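Local coordinates for interleukin-2 receptor subunit beta (Mus musculus, PDB 6DG5), which serves as a receptor subunit for interleukin-2 and probably passes on the cytokine's mitogenic signal, at residues Y135-R147 / S157-L170. Residues are numbered along the deposited sequence; the frame is centred on the assembly and turned at random.
Sequences YIEPYLEFEARRR and SVLSLKQRQQWLFL. With NAG (2-acetamido-2-deoxy-beta-D-glucopyranose), chain D.
In the membrane-proximal fibronectin type III domain of this receptor, strands 140-147 and 157-161 form an antiparallel hairpin, and F142 faces L161 as a hydrogen-bonded pair. F142 N gives a nearly straight bond to L161 O (2.9 Å, 174°), and the return bond runs from L161 N to F142 O. A144 with L159 and R146 with S157 repeat the exchange, while E143-S160 and R145-V158 are the non-hydrogen-bonded pairs between them. F142, A144 and L161 turn their side chains to the interior. CG of F142 lies anti to the carbonyl carbon (chi1 -66°), which carries the ring toward 163-166: Q163 O meets its edge in plane, 3.7 Å from CD2, and CG of Q166 approaches CZ. A144 CB touches L168 CD2 at 3.7 Å, so the hairpin packs on strand 167-170 of the other sheet. On the outer side, E143 reaches past V158 CG1 and forms a salt bridge with R184 on the neighbouring strand. Beyond the hairpin, R164 bends at chi2 (-99°) to run beside L140, whose CD1 covers one guanidinium face, 3.6 Å from R164 CZ. R164 NH1 makes an in-plane salt bridge to the anti lone pair of E137 OE2 (N to O 3.0 Å). R164 NE bonds Q166 OE1 (2.8 Å) from above that amide's carbonyl plane, so the guanidinium is held at two places. Hairpin, returning loop and facing strand belong to the two-sheet fibronectin type III sandwich of type I cytokine receptors.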
# COMPACT_ATOMS: atom_id res chain seq x y z
N TYR B 135 -3.91 5.79 -2.80
CA TYR B 135 -3.04 6.17 -1.69
C TYR B 135 -3.22 5.23 -0.50
O TYR B 135 -2.25 4.92 0.20
CB TYR B 135 -3.34 7.61 -1.26
CG TYR B 135 -2.89 8.68 -2.23
CD1 TYR B 135 -1.70 8.56 -2.94
CD2 TYR B 135 -3.65 9.82 -2.42
CE1 TYR B 135 -1.29 9.54 -3.82
CE2 TYR B 135 -3.25 10.81 -3.30
CZ TYR B 135 -2.07 10.67 -3.99
OH TYR B 135 -1.67 11.66 -4.86
N ILE B 136 -4.45 4.78 -0.26
CA ILE B 136 -4.77 3.98 0.91
C ILE B 136 -5.29 2.59 0.56
O ILE B 136 -5.60 1.82 1.47
CB ILE B 136 -5.79 4.70 1.81
CG1 ILE B 136 -7.09 4.94 1.04
CG2 ILE B 136 -5.22 6.01 2.32
CD1 ILE B 136 -8.28 5.23 1.92
N GLU B 137 -5.41 2.26 -0.72
CA GLU B 137 -6.00 0.98 -1.11
C GLU B 137 -5.29 -0.24 -0.52
O GLU B 137 -5.99 -1.18 -0.11
CB GLU B 137 -6.07 0.87 -2.63
CG GLU B 137 -6.95 -0.27 -3.11
CD GLU B 137 -6.68 -0.66 -4.55
OE1 GLU B 137 -6.55 0.24 -5.40
OE2 GLU B 137 -6.60 -1.87 -4.83
N PRO B 138 -3.95 -0.30 -0.44
CA PRO B 138 -3.33 -1.51 0.13
C PRO B 138 -3.59 -1.68 1.62
O PRO B 138 -3.40 -2.79 2.14
CB PRO B 138 -1.84 -1.31 -0.15
CG PRO B 138 -1.68 0.16 -0.31
CD PRO B 138 -2.93 0.61 -0.99
N TYR B 139 -4.02 -0.63 2.33
CA TYR B 139 -4.24 -0.69 3.76
C TYR B 139 -5.70 -0.95 4.13
O TYR B 139 -6.12 -0.61 5.24
CB TYR B 139 -3.75 0.60 4.42
CG TYR B 139 -2.26 0.81 4.34
CD1 TYR B 139 -1.41 0.26 5.30
CD2 TYR B 139 -1.69 1.55 3.31
CE1 TYR B 139 -0.05 0.44 5.23
CE2 TYR B 139 -0.32 1.74 3.23
CZ TYR B 139 0.49 1.18 4.20
OH TYR B 139 1.85 1.36 4.13
N LEU B 140 -6.47 -1.55 3.22
CA LEU B 140 -7.88 -1.77 3.48
C LEU B 140 -8.09 -2.78 4.60
O LEU B 140 -7.34 -3.74 4.74
CB LEU B 140 -8.59 -2.24 2.21
CG LEU B 140 -8.86 -1.16 1.16
CD1 LEU B 140 -9.43 -1.78 -0.11
CD2 LEU B 140 -9.80 -0.11 1.72
N GLU B 141 -9.13 -2.55 5.40
CA GLU B 141 -9.48 -3.40 6.52
C GLU B 141 -10.99 -3.50 6.58
O GLU B 141 -11.69 -2.52 6.29
CB GLU B 141 -8.92 -2.84 7.83
CG GLU B 141 -8.71 -3.88 8.92
CD GLU B 141 -7.90 -3.33 10.08
OE1 GLU B 141 -8.43 -2.48 10.83
OE2 GLU B 141 -6.73 -3.73 10.24
N PHE B 142 -11.50 -4.67 6.96
CA PHE B 142 -12.94 -4.91 6.94
C PHE B 142 -13.41 -5.47 8.27
O PHE B 142 -12.70 -6.24 8.92
CB PHE B 142 -13.32 -5.86 5.80
CG PHE B 142 -13.09 -5.29 4.44
CD1 PHE B 142 -14.04 -4.49 3.84
CD2 PHE B 142 -11.92 -5.56 3.75
CE1 PHE B 142 -13.84 -3.97 2.58
CE2 PHE B 142 -11.70 -5.04 2.49
CZ PHE B 142 -12.66 -4.24 1.91
N GLU B 143 -14.62 -5.07 8.66
CA GLU B 143 -15.29 -5.58 9.85
C GLU B 143 -16.73 -5.88 9.49
O GLU B 143 -17.44 -5.01 8.98
CB GLU B 143 -15.22 -4.57 11.00
CG GLU B 143 -14.42 -5.03 12.21
CD GLU B 143 -14.60 -4.11 13.41
OE1 GLU B 143 -15.55 -3.29 13.39
OE2 GLU B 143 -13.80 -4.20 14.36
N ALA B 144 -17.16 -7.11 9.75
CA ALA B 144 -18.53 -7.53 9.50
C ALA B 144 -19.18 -7.98 10.80
O ALA B 144 -18.50 -8.42 11.73
CB ALA B 144 -18.59 -8.66 8.46
N ARG B 145 -20.51 -7.88 10.86
CA ARG B 145 -21.26 -8.36 12.01
C ARG B 145 -22.43 -9.21 11.55
O ARG B 145 -23.19 -8.81 10.66
CB ARG B 145 -21.74 -7.20 12.90
CG ARG B 145 -22.61 -6.15 12.23
CD ARG B 145 -22.99 -5.08 13.24
NE ARG B 145 -23.84 -4.04 12.68
CZ ARG B 145 -24.30 -3.01 13.39
NH1 ARG B 145 -23.99 -2.89 14.67
NH2 ARG B 145 -25.07 -2.10 12.81
N ARG B 146 -22.56 -10.39 12.16
CA ARG B 146 -23.60 -11.35 11.83
C ARG B 146 -24.62 -11.39 12.96
O ARG B 146 -24.25 -11.58 14.13
CB ARG B 146 -23.00 -12.74 11.62
CG ARG B 146 -24.01 -13.84 11.38
CD ARG B 146 -23.48 -15.20 11.82
NE ARG B 146 -23.51 -15.36 13.27
CZ ARG B 146 -22.45 -15.26 14.06
NH1 ARG B 146 -21.25 -15.00 13.55
NH2 ARG B 146 -22.58 -15.42 15.37
N ARG B 147 -25.90 -11.20 12.63
CA ARG B 147 -26.95 -11.22 13.63
C ARG B 147 -28.04 -12.19 13.22
O ARG B 147 -28.27 -12.44 12.04
CB ARG B 147 -27.55 -9.83 13.87
CG ARG B 147 -28.70 -9.44 12.95
CD ARG B 147 -29.45 -8.24 13.51
NE ARG B 147 -30.48 -7.75 12.59
CZ ARG B 147 -31.33 -6.76 12.88
NH1 ARG B 147 -31.27 -6.16 14.07
NH2 ARG B 147 -32.23 -6.38 12.00
N SER B 157 -22.40 -10.48 16.61
CA SER B 157 -20.98 -10.80 16.73
C SER B 157 -20.23 -10.13 15.59
O SER B 157 -20.52 -10.36 14.42
CB SER B 157 -20.77 -12.32 16.70
OG SER B 157 -19.52 -12.67 17.26
N VAL B 158 -19.24 -9.30 15.94
CA VAL B 158 -18.48 -8.52 14.97
C VAL B 158 -17.18 -9.25 14.68
O VAL B 158 -16.39 -9.52 15.59
CB VAL B 158 -18.21 -7.10 15.49
CG1 VAL B 158 -17.55 -6.27 14.41
CG2 VAL B 158 -19.51 -6.45 15.96
N LEU B 159 -16.96 -9.57 13.41
CA LEU B 159 -15.78 -10.29 12.96
C LEU B 159 -14.84 -9.34 12.24
O LEU B 159 -15.28 -8.50 11.45
CB LEU B 159 -16.17 -11.44 12.03
CG LEU B 159 -17.36 -12.29 12.47
CD1 LEU B 159 -17.98 -13.00 11.28
CD2 LEU B 159 -16.94 -13.30 13.53
N SER B 160 -13.54 -9.48 12.50
CA SER B 160 -12.53 -8.59 11.95
C SER B 160 -11.77 -9.29 10.83
O SER B 160 -11.33 -10.43 10.99
CB SER B 160 -11.56 -8.12 13.03
OG SER B 160 -12.17 -7.20 13.91
N LEU B 161 -11.62 -8.59 9.70
CA LEU B 161 -10.75 -9.01 8.61
C LEU B 161 -9.66 -7.95 8.50
O LEU B 161 -9.83 -6.95 7.80
CB LEU B 161 -11.52 -9.17 7.30
CG LEU B 161 -12.68 -10.17 7.28
CD1 LEU B 161 -14.00 -9.44 7.12
CD2 LEU B 161 -12.48 -11.18 6.16
N LYS B 162 -8.54 -8.18 9.19
CA LYS B 162 -7.45 -7.21 9.25
C LYS B 162 -6.59 -7.21 7.99
O LYS B 162 -5.43 -6.78 8.03
CB LYS B 162 -6.58 -7.47 10.48
CG LYS B 162 -7.34 -7.36 11.79
CD LYS B 162 -6.42 -7.46 13.00
CE LYS B 162 -7.21 -7.51 14.30
NZ LYS B 162 -8.03 -8.76 14.39
N GLN B 163 -7.15 -7.69 6.87
CA GLN B 163 -6.49 -7.64 5.58
C GLN B 163 -7.54 -7.26 4.54
O GLN B 163 -8.72 -7.05 4.87
CB GLN B 163 -5.82 -8.98 5.24
CG GLN B 163 -6.77 -10.17 5.25
CD GLN B 163 -7.00 -10.73 6.64
OE1 GLN B 163 -6.31 -10.36 7.59
NE2 GLN B 163 -7.97 -11.63 6.76
N ARG B 164 -7.12 -7.18 3.28
CA ARG B 164 -8.04 -6.87 2.18
C ARG B 164 -8.53 -8.19 1.60
O ARG B 164 -7.85 -8.81 0.78
CB ARG B 164 -7.35 -6.01 1.13
CG ARG B 164 -8.31 -5.23 0.24
CD ARG B 164 -8.53 -5.91 -1.10
NE ARG B 164 -9.40 -5.12 -1.97
CZ ARG B 164 -8.98 -4.15 -2.77
NH1 ARG B 164 -7.69 -3.84 -2.82
NH2 ARG B 164 -9.84 -3.48 -3.52
N GLN B 165 -9.71 -8.62 2.04
CA GLN B 165 -10.28 -9.90 1.64
C GLN B 165 -11.53 -9.75 0.78
O GLN B 165 -11.62 -10.38 -0.28
CB GLN B 165 -10.60 -10.74 2.89
CG GLN B 165 -10.54 -12.24 2.67
CD GLN B 165 -10.48 -13.02 3.97
OE1 GLN B 165 -9.57 -12.83 4.78
NE2 GLN B 165 -11.46 -13.90 4.18
N GLN B 166 -12.49 -8.93 1.21
CA GLN B 166 -13.73 -8.68 0.47
C GLN B 166 -14.56 -9.95 0.29
O GLN B 166 -15.25 -10.12 -0.71
CB GLN B 166 -13.45 -8.03 -0.89
CG GLN B 166 -13.07 -6.56 -0.78
CD GLN B 166 -12.98 -5.87 -2.13
OE1 GLN B 166 -11.97 -5.97 -2.82
NE2 GLN B 166 -14.04 -5.16 -2.49
N TRP B 167 -14.48 -10.85 1.27
CA TRP B 167 -15.35 -12.02 1.38
C TRP B 167 -15.08 -12.70 2.72
O TRP B 167 -13.98 -12.58 3.26
CB TRP B 167 -15.14 -13.02 0.23
CG TRP B 167 -13.75 -13.57 0.13
CD1 TRP B 167 -12.75 -13.12 -0.68
CD2 TRP B 167 -13.20 -14.67 0.86
NE1 TRP B 167 -11.61 -13.87 -0.50
CE2 TRP B 167 -11.86 -14.83 0.44
CE3 TRP B 167 -13.71 -15.54 1.83
CZ2 TRP B 167 -11.03 -15.82 0.96
CZ3 TRP B 167 -12.88 -16.52 2.34
CH2 TRP B 167 -11.56 -16.66 1.90
N LEU B 168 -16.09 -13.40 3.23
CA LEU B 168 -15.88 -14.25 4.40
C LEU B 168 -16.66 -15.55 4.25
O LEU B 168 -17.79 -15.55 3.75
CB LEU B 168 -16.27 -13.55 5.72
CG LEU B 168 -17.46 -12.60 5.87
CD1 LEU B 168 -18.79 -13.27 5.62
CD2 LEU B 168 -17.42 -12.00 7.26
N PHE B 169 -16.03 -16.64 4.66
CA PHE B 169 -16.64 -17.96 4.65
C PHE B 169 -17.10 -18.25 6.08
O PHE B 169 -16.27 -18.40 6.98
CB PHE B 169 -15.66 -19.01 4.15
CG PHE B 169 -16.31 -20.27 3.64
CD1 PHE B 169 -16.70 -20.37 2.31
CD2 PHE B 169 -16.51 -21.35 4.48
CE1 PHE B 169 -17.28 -21.53 1.84
CE2 PHE B 169 -17.09 -22.51 4.02
CZ PHE B 169 -17.48 -22.60 2.69
N LEU B 170 -18.41 -18.31 6.29
CA LEU B 170 -18.97 -18.50 7.62
C LEU B 170 -19.15 -19.98 7.92
O LEU B 170 -19.64 -20.74 7.08
CB LEU B 170 -20.30 -17.76 7.75
CG LEU B 170 -20.23 -16.24 7.74
CD1 LEU B 170 -21.62 -15.63 7.81
CD2 LEU B 170 -19.37 -15.74 8.89
C1 NAG D . -15.30 -17.15 -1.10
C2 NAG D . -14.16 -18.16 -1.22
C3 NAG D . -12.89 -17.49 -1.75
C4 NAG D . -13.18 -16.69 -3.02
C5 NAG D . -14.36 -15.75 -2.79
C6 NAG D . -14.78 -15.01 -4.03
C7 NAG D . -13.45 -20.06 0.18
C8 NAG D . -13.23 -20.55 1.58
N2 NAG D . -13.90 -18.80 0.06
O3 NAG D . -11.91 -18.49 -2.01
O4 NAG D . -12.04 -15.90 -3.37
O5 NAG D . -15.50 -16.50 -2.34
O6 NAG D . -15.20 -15.90 -5.06
O7 NAG D . -13.24 -20.77 -0.80